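Local coordinates for excretory-secretory protein 2 (Ancylostoma ceylanicum, PDB 3NSW) that is secreted by the hookworm, adopts a netrin-like fold and probably acts as an immunomodulator in the host, at residues A[36-41]-A[69-74]. Sequence-based numbering, arbitrary orientation. Where two conformers were deposited one is given.
Sequences RSYNLQ and IQLTAD
An aromatic-aliphatic contact with a hydrogen bond at its polar end joins Tyr-38 of strand 37-45 to Leu-71 and Ile-69 in the loop before strand 75-82. Leu-71 lies over one face of the ring. Leu-71 CD1 stands 4.1 Å from the Tyr-38 ring centroid, only 8° off the normal, a CH-pi contact. Leu-71 CB packs 3.7 Å from Tyr-38 CE1. Ile-69 CD1 comes in obliquely, 3.8 Å from Tyr-38 CE2. In this netrin-like fold, strand 37-45 pairs with 24-33 and 59-63, and the contact joins strand 37-45 to residues 69-74 of the loop between strands 59-63 and 75-82. Val-30 of strand 24-33 touches both Tyr-38 and Leu-71, and Lys-33 makes a cation-pi contact with the tyrosine. With CG anti to the carbonyl carbon (chi1 -65°), the Tyr-38 ring lies across Leu-71 and its OH meets the loop backbone. Tyr-38 OH accepts a hydrogen bond from Leu-71 N at 3.2 Å, bent to 148°. The same hydroxyl donates to a water at 2.5 Å from Tyr-38 OH. That water in turn donates to Ile-69 O, 2.7 Å from the water oxygen.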
ATOM      1  N   ARG A  36       0.205 -10.123  13.695  1.00 47.52           N
ATOM      2  CA  ARG A  36      -0.878  -9.278  13.210  1.00 48.92           C
ATOM      3  C   ARG A  36      -0.478  -8.397  12.022  1.00 41.58           C
ATOM      4  O   ARG A  36      -1.319  -7.661  11.484  1.00 45.01           O
ATOM      5  CB  ARG A  36      -1.366  -8.405  14.359  1.00 55.00           C
ATOM      6  CG  ARG A  36      -2.807  -7.956  14.282  1.00 66.00           C
ATOM      7  CD  ARG A  36      -3.013  -6.888  15.325  1.00 64.88           C
ATOM      8  NE  ARG A  36      -4.362  -6.878  15.885  1.00 78.45           N
ATOM      9  CZ  ARG A  36      -4.658  -6.408  17.095  1.00 72.68           C
ATOM     10  NH1 ARG A  36      -3.701  -5.925  17.874  1.00 69.13           N
ATOM     11  NH2 ARG A  36      -5.910  -6.424  17.529  1.00 63.34           N
ATOM     12  N   SER A  37       0.794  -8.471  11.618  1.00 30.73           N
ATOM     13  CA  SER A  37       1.327  -7.631  10.548  0.50 25.02           C
ATOM     14  C   SER A  37       1.920  -8.427   9.392  1.00 22.14           C
ATOM     15  O   SER A  37       2.591  -9.449   9.613  1.00 31.61           O
ATOM     16  CB  SER A  37       2.420  -6.703  11.086  0.50 32.71           C
ATOM     17  OG  SER A  37       1.921  -5.815  12.061  0.50 20.21           O
ATOM     18  N   TYR A  38       1.687  -7.937   8.184  1.00 20.17           N
ATOM     19  CA  TYR A  38       2.349  -8.426   6.991  1.00 20.86           C
ATOM     20  C   TYR A  38       3.740  -7.814   6.928  1.00 23.64           C
ATOM     21  O   TYR A  38       3.916  -6.636   7.249  1.00 25.10           O
ATOM     22  CB  TYR A  38       1.549  -8.015   5.751  1.00 19.41           C
ATOM     23  CG  TYR A  38       0.183  -8.650   5.652  1.00 24.28           C
ATOM     24  CD1 TYR A  38       0.033  -9.940   5.131  1.00 22.08           C
ATOM     25  CD2 TYR A  38      -0.969  -7.965   6.081  1.00 23.33           C
ATOM     26  CE1 TYR A  38      -1.210 -10.527   5.028  1.00 29.10           C
ATOM     27  CE2 TYR A  38      -2.226  -8.560   5.994  1.00 28.97           C
ATOM     28  CZ  TYR A  38      -2.337  -9.833   5.455  1.00 29.02           C
ATOM     29  OH  TYR A  38      -3.562 -10.439   5.352  1.00 30.57           O
ATOM     30  N   ASN A  39       4.725  -8.616   6.520  1.00 20.96           N
ATOM     31  CA  ASN A  39       6.061  -8.131   6.207  1.00 18.98           C
ATOM     32  C   ASN A  39       6.110  -7.681   4.757  1.00 16.91           C
ATOM     33  O   ASN A  39       5.553  -8.345   3.869  1.00 22.81           O
ATOM     34  CB  ASN A  39       7.116  -9.229   6.423  1.00 21.10           C
ATOM     35  CG  ASN A  39       7.278  -9.623   7.881  1.00 34.14           C
ATOM     36  OD1 ASN A  39       7.392 -10.808   8.194  1.00 47.88           O
ATOM     37  ND2 ASN A  39       7.313  -8.642   8.773  1.00 29.42           N
ATOM     38  N   LEU A  40       6.779  -6.556   4.526  1.00 18.66           N
ATOM     39  CA  LEU A  40       6.834  -5.914   3.211  1.00 17.02           C
ATOM     40  C   LEU A  40       8.258  -5.650   2.736  1.00 19.45           C
ATOM     41  O   LEU A  40       9.145  -5.268   3.525  1.00 23.63           O
ATOM     42  CB  LEU A  40       6.119  -4.554   3.250  1.00 20.07           C
ATOM     43  CG  LEU A  40       4.685  -4.518   3.766  1.00 19.39           C
ATOM     44  CD1 LEU A  40       4.194  -3.074   3.850  1.00 24.35           C
ATOM     45  CD2 LEU A  40       3.785  -5.349   2.857  1.00 19.85           C
ATOM     46  N   GLN A  41       8.459  -5.864   1.443  1.00 19.31           N
ATOM     47  CA  GLN A  41       9.622  -5.364   0.733  1.00 20.05           C
ATOM     48  C   GLN A  41       9.153  -4.204  -0.131  1.00 19.04           C
ATOM     49  O   GLN A  41       8.208  -4.344  -0.904  1.00 19.42           O
ATOM     50  CB  GLN A  41      10.231  -6.463  -0.152  1.00 26.13           C
ATOM     51  CG  GLN A  41      11.211  -5.965  -1.213  1.00 35.87           C
ATOM     52  CD  GLN A  41      12.602  -5.685  -0.658  1.00 39.62           C
ATOM     53  OE1 GLN A  41      13.189  -6.520   0.024  1.00 40.03           O
ATOM     54  NE2 GLN A  41      13.132  -4.503  -0.955  1.00 39.10           N
ATOM     55  N   ILE A  69      -8.772  -7.640   4.498  1.00 42.57           N
ATOM     56  CA  ILE A  69      -7.854  -8.036   3.427  1.00 37.02           C
ATOM     57  C   ILE A  69      -7.288  -9.419   3.742  1.00 36.82           C
ATOM     58  O   ILE A  69      -7.203  -9.809   4.910  1.00 39.88           O
ATOM     59  CB  ILE A  69      -6.695  -7.023   3.211  1.00 29.71           C
ATOM     60  CG1 ILE A  69      -5.794  -6.932   4.449  1.00 26.03           C
ATOM     61  CG2 ILE A  69      -7.230  -5.644   2.774  1.00 41.95           C
ATOM     62  CD1 ILE A  69      -4.534  -6.078   4.249  1.00 30.36           C
ATOM     63  N   GLN A  70      -6.918 -10.158   2.703  1.00 32.89           N
ATOM     64  CA  GLN A  70      -6.271 -11.450   2.886  1.00 29.32           C
ATOM     65  C   GLN A  70      -5.138 -11.511   1.881  1.00 30.08           C
ATOM     66  O   GLN A  70      -5.254 -12.154   0.845  1.00 33.06           O
ATOM     67  CB  GLN A  70      -7.258 -12.599   2.648  1.00 33.19           C
ATOM     68  CG  GLN A  70      -6.811 -13.942   3.227  1.00 61.98           C
ATOM     69  CD  GLN A  70      -7.011 -14.035   4.729  1.00 77.41           C
ATOM     70  OE1 GLN A  70      -8.139 -14.135   5.214  1.00 85.55           O
ATOM     71  NE2 GLN A  70      -5.911 -14.016   5.476  1.00 77.16           N
ATOM     72  N   LEU A  71      -4.056 -10.797   2.169  1.00 23.20           N
ATOM     73  CA  LEU A  71      -2.957 -10.697   1.205  1.00 20.72           C
ATOM     74  C   LEU A  71      -2.240 -12.033   1.109  1.00 23.16           C
ATOM     75  O   LEU A  71      -2.207 -12.804   2.078  1.00 29.23           O
ATOM     76  CB  LEU A  71      -1.990  -9.579   1.586  1.00 23.65           C
ATOM     77  CG  LEU A  71      -2.617  -8.217   1.860  1.00 26.96           C
ATOM     78  CD1 LEU A  71      -1.541  -7.156   2.100  1.00 29.67           C
ATOM     79  CD2 LEU A  71      -3.536  -7.803   0.716  1.00 22.06           C
ATOM     80  N   THR A  72      -1.697 -12.321  -0.065  1.00 25.23           N
ATOM     81  CA  THR A  72      -1.034 -13.603  -0.282  1.00 28.75           C
ATOM     82  C   THR A  72       0.485 -13.481  -0.276  1.00 25.19           C
ATOM     83  O   THR A  72       1.041 -12.427  -0.588  1.00 23.33           O
ATOM     84  CB  THR A  72      -1.509 -14.297  -1.574  1.00 27.06           C
ATOM     85  OG1 THR A  72      -1.492 -13.364  -2.660  1.00 26.81           O
ATOM     86  CG2 THR A  72      -2.933 -14.840  -1.401  1.00 41.35           C
ATOM     87  N   ALA A  73       1.139 -14.582   0.092  1.00 29.35           N
ATOM     88  CA  ALA A  73       2.591 -14.645   0.154  1.00 34.21           C
ATOM     89  C   ALA A  73       3.216 -14.317  -1.202  1.00 20.01           C
ATOM     90  O   ALA A  73       2.705 -14.724  -2.252  1.00 24.73           O
ATOM     91  CB  ALA A  73       3.038 -16.030   0.624  1.00 40.88           C
ATOM     92  N   ASP A  74       4.311 -13.555  -1.164  1.00 19.42           N
ATOM     93  CA  ASP A  74       5.169 -13.307  -2.326  1.00 23.12           C
ATOM     94  C   ASP A  74       4.376 -12.650  -3.446  1.00 22.27           C
ATOM     95  O   ASP A  74       4.629 -12.892  -4.629  1.00 22.38           O
ATOM     96  CB  ASP A  74       5.826 -14.593  -2.860  1.00 26.08           C
ATOM     97  CG  ASP A  74       6.658 -15.335  -1.816  1.00 29.66           C
ATOM     98  OD1 ASP A  74       7.370 -14.708  -1.014  1.00 30.59           O
ATOM     99  OD2 ASP A  74       6.590 -16.567  -1.819  1.00 31.73           O
TER
HETATM  100  O   HOH W   1      -5.386  -9.879   6.907  1.00 24.35           O